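Local coordinates for Lmo2446 protein (PDB 5I0D) that is a multidomain member of glycosyl hydrolase family 31, joining a TIM barrel to several beta-rich domains and a family 6 carbohydrate-binding module, at residues 404-409 with 462-467; 637-642 with 671-676; 828-833 with 852-857; 965-970 with 1053-1058. All coordinates share one frame; numbering follows the deposited sequence.

Contact 1: residues 404-409 with 462-467. With GLC (alpha-D-glucopyranose), chain F; GLC (alpha-D-glucopyranose), chain V.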
# COMPACT_ATOMS: atom_id res chain seq x y z
N ASP A 404 -4.12 -23.16 22.49
CA ASP A 404 -4.43 -23.19 23.93
C ASP A 404 -4.66 -21.81 24.59
O ASP A 404 -5.04 -21.76 25.74
CB ASP A 404 -3.33 -23.99 24.66
CG ASP A 404 -1.94 -23.33 24.59
OD1 ASP A 404 -1.80 -22.18 24.11
OD2 ASP A 404 -0.96 -23.97 25.03
N GLU A 405 -4.39 -20.72 23.87
CA GLU A 405 -4.54 -19.34 24.38
C GLU A 405 -3.67 -19.04 25.60
O GLU A 405 -3.99 -18.15 26.41
CB GLU A 405 -6.02 -19.02 24.64
CG GLU A 405 -6.87 -19.16 23.39
CD GLU A 405 -6.71 -18.04 22.37
OE1 GLU A 405 -6.30 -16.91 22.73
OE2 GLU A 405 -7.07 -18.30 21.19
N GLU A 406 -2.55 -19.74 25.67
CA GLU A 406 -1.55 -19.54 26.70
C GLU A 406 -0.14 -19.58 26.11
O GLU A 406 0.59 -18.62 26.26
CB GLU A 406 -1.70 -20.60 27.80
CG GLU A 406 -2.96 -20.48 28.63
CD GLU A 406 -3.04 -19.21 29.46
OE1 GLU A 406 -2.08 -18.41 29.55
OE2 GLU A 406 -4.13 -18.98 30.03
N THR A 407 0.24 -20.67 25.43
CA THR A 407 1.55 -20.77 24.77
C THR A 407 1.55 -20.23 23.32
O THR A 407 2.58 -19.80 22.82
CB THR A 407 2.09 -22.22 24.72
OG1 THR A 407 1.34 -23.04 23.79
CG2 THR A 407 2.07 -22.85 26.11
N TYR A 408 0.39 -20.31 22.67
CA TYR A 408 0.23 -19.97 21.25
C TYR A 408 1.12 -20.81 20.31
O TYR A 408 1.38 -20.41 19.18
CB TYR A 408 0.36 -18.45 21.01
CG TYR A 408 -0.75 -17.72 21.72
CD1 TYR A 408 -2.02 -17.62 21.13
CD2 TYR A 408 -0.57 -17.19 22.99
CE1 TYR A 408 -3.04 -17.00 21.79
CE2 TYR A 408 -1.60 -16.54 23.65
CZ TYR A 408 -2.83 -16.45 23.04
OH TYR A 408 -3.89 -15.85 23.68
N TYR A 409 1.54 -22.00 20.74
CA TYR A 409 2.15 -22.96 19.81
C TYR A 409 1.61 -24.39 19.95
O TYR A 409 2.09 -25.28 19.27
CB TYR A 409 3.69 -22.92 19.87
CG TYR A 409 4.32 -23.34 21.19
CD1 TYR A 409 4.48 -24.69 21.51
CD2 TYR A 409 4.75 -22.40 22.12
CE1 TYR A 409 5.06 -25.08 22.71
CE2 TYR A 409 5.33 -22.80 23.33
CZ TYR A 409 5.47 -24.15 23.61
OH TYR A 409 6.02 -24.58 24.81
N LYS A 462 2.60 -14.67 26.72
CA LYS A 462 1.47 -14.24 27.53
C LYS A 462 1.72 -14.55 28.97
O LYS A 462 2.14 -15.65 29.31
CB LYS A 462 0.20 -14.95 27.04
CG LYS A 462 -1.07 -14.70 27.85
CD LYS A 462 -2.26 -15.32 27.13
CE LYS A 462 -3.57 -15.18 27.88
NZ LYS A 462 -4.75 -15.49 27.00
N ASP A 463 1.48 -13.56 29.85
CA ASP A 463 1.52 -13.80 31.29
C ASP A 463 0.33 -13.06 31.91
O ASP A 463 0.41 -11.89 32.23
CB ASP A 463 2.86 -13.37 31.92
CG ASP A 463 3.01 -13.80 33.36
OD1 ASP A 463 2.00 -14.18 33.99
OD2 ASP A 463 4.15 -13.74 33.88
N ASP A 464 -0.77 -13.80 32.07
CA ASP A 464 -2.02 -13.27 32.67
C ASP A 464 -2.06 -13.48 34.19
O ASP A 464 -3.12 -13.30 34.80
CB ASP A 464 -3.27 -13.90 31.99
CG ASP A 464 -3.30 -15.44 32.03
OD1 ASP A 464 -2.46 -16.06 32.73
OD2 ASP A 464 -4.17 -16.05 31.35
N GLY A 465 -0.95 -13.90 34.79
CA GLY A 465 -0.88 -14.14 36.22
C GLY A 465 -1.46 -15.46 36.71
O GLY A 465 -1.31 -15.79 37.88
N THR A 466 -2.07 -16.24 35.82
CA THR A 466 -2.68 -17.50 36.20
C THR A 466 -1.63 -18.59 36.08
O THR A 466 -0.58 -18.39 35.46
CB THR A 466 -3.89 -17.86 35.31
OG1 THR A 466 -3.46 -18.23 33.99
CG2 THR A 466 -4.86 -16.68 35.21
N VAL A 467 -1.92 -19.73 36.68
CA VAL A 467 -1.02 -20.88 36.65
C VAL A 467 -1.28 -21.63 35.35
O VAL A 467 -2.42 -22.06 35.12
CB VAL A 467 -1.25 -21.80 37.88
CG1 VAL A 467 -0.46 -23.10 37.79
CG2 VAL A 467 -0.93 -21.04 39.16
C1 GLC F . -8.60 -12.36 18.92
C2 GLC F . -8.90 -12.04 20.38
C3 GLC F . -7.68 -12.36 21.24
C4 GLC F . -7.31 -13.83 21.04
C5 GLC F . -7.08 -14.12 19.55
C6 GLC F . -6.82 -15.60 19.28
O2 GLC F . -9.30 -10.67 20.46
O3 GLC F . -8.05 -12.12 22.62
O4 GLC F . -6.16 -14.19 21.82
O5 GLC F . -8.23 -13.73 18.80
O6 GLC F . -8.00 -16.36 19.57
C1 GLC V . -10.51 -14.34 23.85
C2 GLC V . -10.61 -15.58 22.95
C3 GLC V . -10.69 -16.86 23.76
C4 GLC V . -9.55 -16.94 24.77
C5 GLC V . -9.41 -15.64 25.57
C6 GLC V . -8.14 -15.64 26.40
O1 GLC V . -11.70 -14.14 24.64
O2 GLC V . -11.73 -15.48 22.08
O3 GLC V . -10.62 -17.98 22.88
O4 GLC V . -9.78 -18.04 25.66
O5 GLC V . -9.38 -14.50 24.70
O6 GLC V . -8.33 -14.80 27.54
O HOH W 1 2.61 -17.19 25.19
O HOH W 2 -5.17 -13.54 24.75
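Lys462 passes along the edge of the Tyr408 ring and finishes against the backbone carbonyl of Glu405. Its chain is stretched throughout, CG anti to the backbone N (chi1 175°). This lays CD near the ring plane, with Lys462 CD 3.7 Å from Tyr408 CE2. The ammonium donates to the carbonyl, Lys462 NZ to Glu405 O 2.8 Å, arriving tilted 22° from the carbonyl plane. A second, weak bond joins Lys462 NZ to Tyr408 OH at 3.4 Å, and a water that accepts from NZ donates to the same hydroxyl. That hydroxyl in turn donates to the Glu405 carboxylate, Tyr408 OH meeting Glu405 OE1 at 2.8 Å from above its plane. Glu405, bent at chi2, grips the chain F glucose through both oxygens, OE1 accepting from O4 and Glu405 OE2 from O6 at 2.7 Å. Tyr408 thus steadies the sugar-binding carboxylate and Lys462 the backbone beneath it, while both line the glucose pockets. Glu405 CG lies against C4 of the chain V glucose. Farther out, the side chains of Glu406 and Asp464 cross at about a right angle, their carboxylate planes 66° apart and Glu406 OE2 3.2 Å from Asp464 OD2. Both are acceptors, and Arg471, which makes salt bridges to each residue, probably offsets the repulsion. Asp404 OD1 stiffens the first loop by taking the backbone N of Glu406, Thr407 and Tyr408, an Asx turn at its start. The two loops follow barrel strand 396-399 and the short strand 460-461; helix 469-481 comes next, its Gln470 touching Thr407 and Tyr409.

Contact 2: residues 637-642 with 671-676. With GLC (alpha-D-glucopyranose), chain G.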
# COMPACT_ATOMS: atom_id res chain seq x y z
N GLY A 637 -17.95 -4.06 14.19
CA GLY A 637 -19.10 -3.18 14.17
C GLY A 637 -20.30 -3.95 13.68
O GLY A 637 -20.23 -5.16 13.39
N ASP A 638 -21.39 -3.24 13.51
CA ASP A 638 -22.57 -3.86 12.98
C ASP A 638 -22.31 -4.42 11.59
O ASP A 638 -21.50 -3.86 10.82
CB ASP A 638 -23.70 -2.85 12.94
CG ASP A 638 -24.18 -2.46 14.33
OD1 ASP A 638 -24.09 -3.27 15.29
OD2 ASP A 638 -24.64 -1.32 14.46
N TYR A 639 -22.98 -5.52 11.28
CA TYR A 639 -22.72 -6.24 10.03
C TYR A 639 -22.89 -5.28 8.84
O TYR A 639 -23.81 -4.45 8.85
CB TYR A 639 -23.68 -7.44 9.86
CG TYR A 639 -23.10 -8.43 8.91
CD1 TYR A 639 -22.16 -9.35 9.32
CD2 TYR A 639 -23.44 -8.40 7.56
CE1 TYR A 639 -21.55 -10.21 8.43
CE2 TYR A 639 -22.86 -9.27 6.65
CZ TYR A 639 -21.92 -10.18 7.09
OH TYR A 639 -21.34 -11.05 6.19
N PRO A 640 -22.00 -5.35 7.83
CA PRO A 640 -22.15 -4.43 6.70
C PRO A 640 -23.48 -4.55 6.00
O PRO A 640 -24.08 -5.64 5.95
CB PRO A 640 -21.02 -4.86 5.74
CG PRO A 640 -20.58 -6.20 6.20
CD PRO A 640 -20.83 -6.22 7.67
N THR A 641 -23.95 -3.44 5.46
CA THR A 641 -25.08 -3.48 4.54
C THR A 641 -24.70 -4.22 3.26
O THR A 641 -23.51 -4.39 2.94
CB THR A 641 -25.59 -2.08 4.16
OG1 THR A 641 -24.55 -1.36 3.47
CG2 THR A 641 -26.06 -1.32 5.39
N ALA A 642 -25.71 -4.69 2.54
CA ALA A 642 -25.51 -5.33 1.24
C ALA A 642 -24.78 -4.38 0.28
O ALA A 642 -23.86 -4.80 -0.44
CB ALA A 642 -26.84 -5.78 0.65
N GLU A 671 -20.79 -13.71 12.40
CA GLU A 671 -20.25 -12.45 11.93
C GLU A 671 -19.31 -12.61 10.73
O GLU A 671 -18.70 -11.62 10.33
CB GLU A 671 -19.54 -11.73 13.08
CG GLU A 671 -20.47 -11.18 14.15
CD GLU A 671 -21.35 -10.04 13.66
OE1 GLU A 671 -20.96 -9.29 12.74
OE2 GLU A 671 -22.44 -9.87 14.20
N GLU A 672 -19.20 -13.81 10.16
CA GLU A 672 -18.33 -13.99 8.98
C GLU A 672 -18.67 -12.96 7.91
O GLU A 672 -19.85 -12.78 7.58
CB GLU A 672 -18.55 -15.35 8.30
CG GLU A 672 -18.13 -16.58 9.05
CD GLU A 672 -18.46 -17.87 8.28
OE1 GLU A 672 -18.71 -17.81 7.04
OE2 GLU A 672 -18.50 -18.94 8.93
N ARG A 673 -17.63 -12.33 7.36
CA ARG A 673 -17.73 -11.50 6.16
C ARG A 673 -17.58 -12.34 4.86
O ARG A 673 -17.16 -11.85 3.83
CB ARG A 673 -16.72 -10.33 6.23
CG ARG A 673 -17.24 -9.08 6.90
CD ARG A 673 -17.53 -9.25 8.38
NE ARG A 673 -17.80 -7.95 9.03
CZ ARG A 673 -18.43 -7.77 10.18
NH1 ARG A 673 -18.95 -8.79 10.85
NH2 ARG A 673 -18.62 -6.52 10.65
N SER A 674 -17.93 -13.62 4.93
CA SER A 674 -17.99 -14.50 3.76
C SER A 674 -19.22 -14.12 2.93
O SER A 674 -20.21 -13.59 3.49
CB SER A 674 -18.12 -15.95 4.23
OG SER A 674 -19.31 -16.10 5.01
N PRO A 675 -19.20 -14.40 1.62
CA PRO A 675 -20.36 -14.01 0.82
C PRO A 675 -21.64 -14.78 1.22
O PRO A 675 -22.73 -14.23 1.23
CB PRO A 675 -19.93 -14.30 -0.62
CG PRO A 675 -18.76 -15.23 -0.52
CD PRO A 675 -18.08 -14.89 0.78
N TRP A 676 -21.50 -16.05 1.57
CA TRP A 676 -22.65 -16.82 2.01
C TRP A 676 -23.27 -16.29 3.31
O TRP A 676 -24.51 -16.23 3.44
CB TRP A 676 -22.32 -18.33 2.08
CG TRP A 676 -21.23 -18.69 3.02
CD1 TRP A 676 -21.34 -18.95 4.36
CD2 TRP A 676 -19.85 -18.83 2.70
NE1 TRP A 676 -20.12 -19.27 4.88
CE2 TRP A 676 -19.18 -19.19 3.89
CE3 TRP A 676 -19.10 -18.69 1.52
CZ2 TRP A 676 -17.80 -19.40 3.93
CZ3 TRP A 676 -17.72 -18.91 1.57
CH2 TRP A 676 -17.09 -19.26 2.76
C1 GLC G . -18.65 -3.26 20.66
C2 GLC G . -19.31 -2.40 19.58
C3 GLC G . -19.82 -3.24 18.41
C4 GLC G . -18.71 -4.15 17.87
C5 GLC G . -18.18 -5.00 19.03
C6 GLC G . -17.05 -5.93 18.63
O1 GLC G . -19.65 -4.02 21.37
O2 GLC G . -20.40 -1.65 20.15
O3 GLC G . -20.31 -2.37 17.39
O4 GLC G . -19.23 -4.98 16.82
O5 GLC G . -17.69 -4.15 20.08
O6 GLC G . -16.81 -6.80 19.75
O HOH W 3 -19.13 -7.39 14.97
O HOH W 4 -23.89 -7.53 13.50
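With chi1 at -159°, Tyr639 swings its ring away from its own backbone N and along the 671-676 segment, while Arg673 folds at chi2 (66°) to run past it in the opposite direction. The phenol donates to a backbone oxygen, Tyr639 OH to Glu672 O 2.7 Å, on a lone pair in the carbonyl plane. Glu671 OE1 also sits at the ring edge, 3.6 Å from Tyr639 CD1. The guanidinium is held from within its own loop: Arg673 NH1 donates to Glu671 O at 2.9 Å and forms a salt bridge with Glu671 OE1 at 2.8 Å. One guanidinium face receives Pro640, whose CD is 3.7 Å from Arg673 NH2, and Gly637 O lies at its edge, weakly bonded to NH2. Ser605 and Gly634 take up NH2 and NE, so several partners fix the group's rotation. Waters link Gly637 O with Glu671 OE1, weakly at the latter, and Tyr639 N with Glu671 OE2. Thr641 and Ser674 are N-caps of the helices that follow. This is the arrangement of neighbouring loops after the seventh and eighth strands of a TIM barrel, at the barrel's ligand-facing end, where Gly637 N makes a weak bond to O4 of the chain G glucose.

Contact 3: residues 828-833 with 852-857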
# COMPACT_ATOMS: atom_id res chain seq x y z
N PHE A 828 -4.44 -13.16 -24.25
CA PHE A 828 -3.88 -11.80 -24.14
C PHE A 828 -4.84 -10.78 -24.73
O PHE A 828 -5.06 -10.77 -25.95
CB PHE A 828 -2.51 -11.70 -24.81
CG PHE A 828 -1.47 -12.55 -24.16
CD1 PHE A 828 -0.69 -12.06 -23.12
CD2 PHE A 828 -1.25 -13.84 -24.60
CE1 PHE A 828 0.27 -12.87 -22.50
CE2 PHE A 828 -0.31 -14.66 -23.99
CZ PHE A 828 0.45 -14.17 -22.93
N ARG A 829 -5.41 -9.93 -23.86
CA ARG A 829 -6.32 -8.85 -24.25
C ARG A 829 -5.45 -7.66 -24.67
O ARG A 829 -4.57 -7.24 -23.90
CB ARG A 829 -7.20 -8.47 -23.07
CG ARG A 829 -8.13 -7.27 -23.27
CD ARG A 829 -9.27 -7.57 -24.20
NE ARG A 829 -10.24 -8.53 -23.67
CZ ARG A 829 -11.28 -8.24 -22.88
NH1 ARG A 829 -12.12 -9.20 -22.53
NH2 ARG A 829 -11.49 -7.01 -22.43
N VAL A 830 -5.69 -7.14 -25.88
CA VAL A 830 -4.84 -6.10 -26.48
C VAL A 830 -5.70 -4.91 -26.92
O VAL A 830 -6.70 -5.10 -27.60
CB VAL A 830 -4.09 -6.63 -27.70
CG1 VAL A 830 -3.32 -5.50 -28.38
CG2 VAL A 830 -3.15 -7.76 -27.29
N TYR A 831 -5.29 -3.71 -26.52
CA TYR A 831 -5.89 -2.45 -26.96
C TYR A 831 -4.84 -1.75 -27.81
O TYR A 831 -4.00 -1.03 -27.28
CB TYR A 831 -6.32 -1.62 -25.75
CG TYR A 831 -7.40 -2.32 -24.95
CD1 TYR A 831 -8.73 -2.23 -25.33
CD2 TYR A 831 -7.08 -3.14 -23.86
CE1 TYR A 831 -9.72 -2.91 -24.63
CE2 TYR A 831 -8.06 -3.81 -23.15
CZ TYR A 831 -9.37 -3.70 -23.54
OH TYR A 831 -10.34 -4.34 -22.84
N PRO A 832 -4.84 -2.00 -29.14
CA PRO A 832 -3.72 -1.54 -29.99
C PRO A 832 -3.62 -0.03 -30.07
O PRO A 832 -4.63 0.64 -30.28
CB PRO A 832 -4.03 -2.12 -31.37
CG PRO A 832 -5.27 -2.91 -31.23
CD PRO A 832 -5.87 -2.72 -29.90
N SER A 833 -2.42 0.48 -29.86
CA SER A 833 -2.15 1.90 -29.95
C SER A 833 -0.64 2.07 -30.10
O SER A 833 0.11 1.86 -29.16
CB SER A 833 -2.64 2.62 -28.71
OG SER A 833 -2.31 3.98 -28.81
N ILE A 852 6.11 -10.08 -25.37
CA ILE A 852 5.09 -9.94 -26.42
C ILE A 852 5.06 -8.50 -26.89
O ILE A 852 5.16 -7.58 -26.08
CB ILE A 852 3.69 -10.27 -25.89
CG1 ILE A 852 3.65 -11.67 -25.31
CG2 ILE A 852 2.64 -10.15 -26.99
CD1 ILE A 852 2.57 -11.79 -24.28
N SER A 853 4.94 -8.29 -28.19
CA SER A 853 4.85 -6.93 -28.72
C SER A 853 3.77 -6.83 -29.77
O SER A 853 3.52 -7.78 -30.52
CB SER A 853 6.19 -6.46 -29.27
OG SER A 853 6.64 -7.30 -30.30
N VAL A 854 3.16 -5.66 -29.81
CA VAL A 854 2.06 -5.36 -30.72
C VAL A 854 2.45 -4.09 -31.46
O VAL A 854 2.94 -3.14 -30.86
CB VAL A 854 0.75 -5.15 -29.94
CG1 VAL A 854 -0.37 -4.73 -30.88
CG2 VAL A 854 0.36 -6.42 -29.18
N SER A 855 2.26 -4.11 -32.78
CA SER A 855 2.46 -2.93 -33.62
C SER A 855 1.13 -2.59 -34.32
O SER A 855 0.66 -3.33 -35.23
CB SER A 855 3.56 -3.17 -34.64
OG SER A 855 3.82 -1.98 -35.36
N GLU A 856 0.52 -1.49 -33.88
CA GLU A 856 -0.75 -0.99 -34.43
C GLU A 856 -0.45 -0.13 -35.64
O GLU A 856 0.33 0.82 -35.54
CB GLU A 856 -1.55 -0.19 -33.38
CG GLU A 856 -2.76 0.59 -33.92
CD GLU A 856 -2.43 2.01 -34.36
OE1 GLU A 856 -1.88 2.77 -33.54
OE2 GLU A 856 -2.73 2.38 -35.52
N ASP A 857 -1.09 -0.44 -36.76
CA ASP A 857 -0.92 0.31 -38.01
C ASP A 857 -2.28 0.45 -38.68
O ASP A 857 -2.50 0.02 -39.82
CB ASP A 857 0.12 -0.41 -38.91
CG ASP A 857 0.47 0.39 -40.17
OD1 ASP A 857 0.25 1.61 -40.22
OD2 ASP A 857 1.01 -0.23 -41.13
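Val830 and Val854 meet tip to tip: CG1 of Val830, anti to its backbone N (chi1 174°), points between both methyls of Val854, and Val830 CG1 lies 3.9 Å from Val854 CG2. On one side of this pair CD1 of Ile852 is modelled over a face of the Phe828 ring, tighter than carbons allow, so the detail of that contact is doubtful. On the other side the backbones converge, and Pro832 CB rests 3.7 Å from Glu856 CB. The same Glu856 CB is also 3.7 Å from Ser833 N, so the aliphatic part of the glutamate does the packing. Its chain then bends at chi2 (-90°), and the carboxylate accepts from backbone N atoms of Gly834 and Phe858, which tie it to both loops at this end. Further out, Phe828 is steadied edge-to-face by Phe840. Away from the interface, Arg829 NH2 donates to Tyr831 OH at 2.9 Å, the hydroxyl lying in the guanidinium plane, and Arg829 NE bonds to Gln877. The contact is the apolar filling of a beta-sandwich, its two segments running 37° apart. Strand 825-830 lies between strands 801-806 and 874-879 in one sheet; strand 848-857 lies between 835-842 and 862-867 in the other, with Met876 and Val863 packing around the valines.

Contact 4: residues 965-970 with 1053-1058. With CA (calcium ion), chain S; GLC (alpha-D-glucopyranose), chain D; GLC (alpha-D-glucopyranose), chain B.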
# COMPACT_ATOMS: atom_id res chain seq x y z
N PHE A 965 -28.30 -0.51 -30.35
CA PHE A 965 -28.25 0.65 -31.23
C PHE A 965 -29.12 1.74 -30.64
O PHE A 965 -29.91 1.49 -29.72
CB PHE A 965 -28.74 0.29 -32.64
CG PHE A 965 -30.03 -0.50 -32.66
CD1 PHE A 965 -31.28 0.14 -32.63
CD2 PHE A 965 -30.00 -1.88 -32.73
CE1 PHE A 965 -32.45 -0.59 -32.67
CE2 PHE A 965 -31.18 -2.62 -32.74
CZ PHE A 965 -32.40 -1.97 -32.71
N VAL A 966 -28.97 2.96 -31.16
CA VAL A 966 -29.86 4.04 -30.79
C VAL A 966 -31.06 3.96 -31.72
O VAL A 966 -30.90 3.90 -32.95
CB VAL A 966 -29.17 5.42 -30.86
CG1 VAL A 966 -30.19 6.54 -30.70
CG2 VAL A 966 -28.10 5.52 -29.78
N ALA A 967 -32.25 3.96 -31.13
CA ALA A 967 -33.50 3.64 -31.85
C ALA A 967 -34.28 4.88 -32.30
O ALA A 967 -34.62 5.74 -31.48
CB ALA A 967 -34.40 2.80 -30.95
N GLY A 968 -34.58 4.97 -33.60
CA GLY A 968 -35.47 6.03 -34.13
C GLY A 968 -34.74 7.33 -34.40
O GLY A 968 -34.52 7.70 -35.57
N PHE A 969 -34.40 8.05 -33.33
CA PHE A 969 -33.54 9.21 -33.42
C PHE A 969 -34.10 10.21 -34.43
O PHE A 969 -33.39 10.70 -35.30
CB PHE A 969 -32.13 8.72 -33.80
CG PHE A 969 -31.06 9.79 -33.84
CD1 PHE A 969 -31.20 11.03 -33.20
CD2 PHE A 969 -29.89 9.54 -34.52
CE1 PHE A 969 -30.18 11.97 -33.25
CE2 PHE A 969 -28.88 10.48 -34.60
CZ PHE A 969 -29.02 11.69 -33.96
N ASP A 970 -35.39 10.51 -34.31
CA ASP A 970 -36.13 11.13 -35.40
C ASP A 970 -36.97 12.33 -34.99
O ASP A 970 -38.01 12.59 -35.59
CB ASP A 970 -37.00 10.07 -36.07
CG ASP A 970 -38.10 9.55 -35.17
OD1 ASP A 970 -37.98 9.67 -33.92
OD2 ASP A 970 -39.10 9.05 -35.71
N GLY A 1053 -36.89 8.03 -39.66
CA GLY A 1053 -36.30 7.26 -38.58
C GLY A 1053 -35.15 6.38 -39.03
O GLY A 1053 -35.15 5.82 -40.15
N ILE A 1054 -34.16 6.24 -38.16
CA ILE A 1054 -33.11 5.25 -38.34
C ILE A 1054 -32.87 4.52 -37.03
O ILE A 1054 -33.30 4.95 -35.96
CB ILE A 1054 -31.77 5.86 -38.82
CG1 ILE A 1054 -31.10 6.71 -37.73
CG2 ILE A 1054 -31.98 6.68 -40.09
CD1 ILE A 1054 -29.74 7.26 -38.14
N ASN A 1055 -32.17 3.40 -37.14
CA ASN A 1055 -31.52 2.79 -36.00
C ASN A 1055 -30.04 2.98 -36.22
O ASN A 1055 -29.54 2.66 -37.29
CB ASN A 1055 -31.88 1.32 -35.92
CG ASN A 1055 -33.33 1.12 -35.53
OD1 ASN A 1055 -33.97 2.02 -34.98
ND2 ASN A 1055 -33.86 -0.07 -35.81
N PHE A 1056 -29.34 3.51 -35.21
CA PHE A 1056 -27.95 3.97 -35.35
C PHE A 1056 -27.07 3.03 -34.52
O PHE A 1056 -27.15 3.00 -33.31
CB PHE A 1056 -27.89 5.42 -34.85
CG PHE A 1056 -26.54 6.12 -34.98
CD1 PHE A 1056 -25.47 5.61 -35.72
CD2 PHE A 1056 -26.38 7.37 -34.38
CE1 PHE A 1056 -24.27 6.31 -35.80
CE2 PHE A 1056 -25.19 8.08 -34.49
CZ PHE A 1056 -24.13 7.54 -35.19
N ASP A 1057 -26.23 2.26 -35.20
CA ASP A 1057 -25.49 1.19 -34.55
C ASP A 1057 -24.17 1.64 -33.92
O ASP A 1057 -23.88 1.30 -32.73
CB ASP A 1057 -25.23 0.05 -35.53
CG ASP A 1057 -24.49 -1.11 -34.90
OD1 ASP A 1057 -24.51 -1.20 -33.65
OD2 ASP A 1057 -23.89 -1.90 -35.65
N HIS A 1058 -23.37 2.32 -34.75
CA HIS A 1058 -22.01 2.75 -34.41
C HIS A 1058 -21.41 3.68 -35.46
O HIS A 1058 -21.94 3.80 -36.57
CB HIS A 1058 -21.05 1.54 -34.18
CG HIS A 1058 -20.68 0.75 -35.41
ND1 HIS A 1058 -20.75 -0.62 -35.44
CD2 HIS A 1058 -20.16 1.12 -36.61
CE1 HIS A 1058 -20.34 -1.07 -36.61
NE2 HIS A 1058 -19.97 -0.03 -37.35
CA CA S . -24.14 -0.69 -31.41
C1 GLC D . -39.70 0.32 -36.50
C2 GLC D . -38.43 -0.47 -36.21
C3 GLC D . -37.62 0.19 -35.11
C4 GLC D . -37.32 1.64 -35.48
C5 GLC D . -38.62 2.35 -35.83
C6 GLC D . -38.41 3.78 -36.30
O2 GLC D . -38.74 -1.83 -35.86
O3 GLC D . -36.42 -0.56 -34.94
O4 GLC D . -36.68 2.29 -34.38
O5 GLC D . -39.33 1.65 -36.86
O6 GLC D . -39.70 4.37 -36.39
C1 GLC B . -39.63 5.75 -36.79
C2 GLC B . -41.00 6.38 -36.58
C3 GLC B . -42.03 5.75 -37.53
C4 GLC B . -41.53 5.84 -38.97
C5 GLC B . -40.10 5.34 -39.12
C6 GLC B . -39.54 5.66 -40.51
O2 GLC B . -41.38 6.22 -35.21
O3 GLC B . -43.26 6.46 -37.39
O4 GLC B . -42.36 5.05 -39.82
O5 GLC B . -39.24 5.94 -38.15
O6 GLC B . -39.31 7.06 -40.62
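Phe965 overlaps the side-chain amide of Asn1055, ring and amide planes 25° apart and Phe965 CE1 3.4 Å from Asn1055 CG. Trp1026 meets the same ring edge-to-face. The amide bonds two hydroxyls of the chain D glucose: Asn1055 ND2 donates almost straight (172°) to O3 at 2.7 Å, and Asn1055 OD1 accepts from O4 at 2.8 Å. Gly968 N adds a weak bond to the same OD1. Gly1053 N donates to O6 of the chain B glucose at 2.8 Å, with the glycine's CA packed close against that sugar. The backbones form an antiparallel ladder in which Val966 and Phe1056 are a hydrogen-bonded pair, each N to the other's O, and Ala967 with Asn1055 a non-hydrogen-bonded one. On the sheet face away from Asn1055, Phe1056 runs beside Phe969, pointing the same way, with Phe1056 CD2 4.0 Å from Phe969 CE2. Beyond the ladder, Asp1057 binds calcium through OD1 and its carbonyl O, and its OD2 forms a salt bridge with Arg994, the residue that Asp1057 and His1058 both face in a classic beta bulge. Sugar and calcium sites thus share one sheet of the family 6 carbohydrate-binding module. Strand 965-968 lies between 953-954 and 1054-1062; the latter also pairs with 941-942 and 987-996, while Arg1004 of strand 1002-1008, in the second sheet, makes a cation-pi contact with Phe969.

Contacts 1 and 2 join loops of the TIM barrel, their nearest atoms about 16 Å apart, and both are partly buried and polar: water bridges, backbone carbonyls and charged side chains around bound glucose. Contacts 3 and 4 are buried and built on strands. Contact 3 joins strands of two different sheets through apolar side chains, with no sugar or metal among its partners. Contact 4 pairs two strands of one sheet by backbone bonds, and alone combines a sugar site with a metal ligand. Contacts 1 and 4, their centres about 74 Å apart on opposite sides of the chain's centre, present sugars with a carboxylate and an amide, respectively.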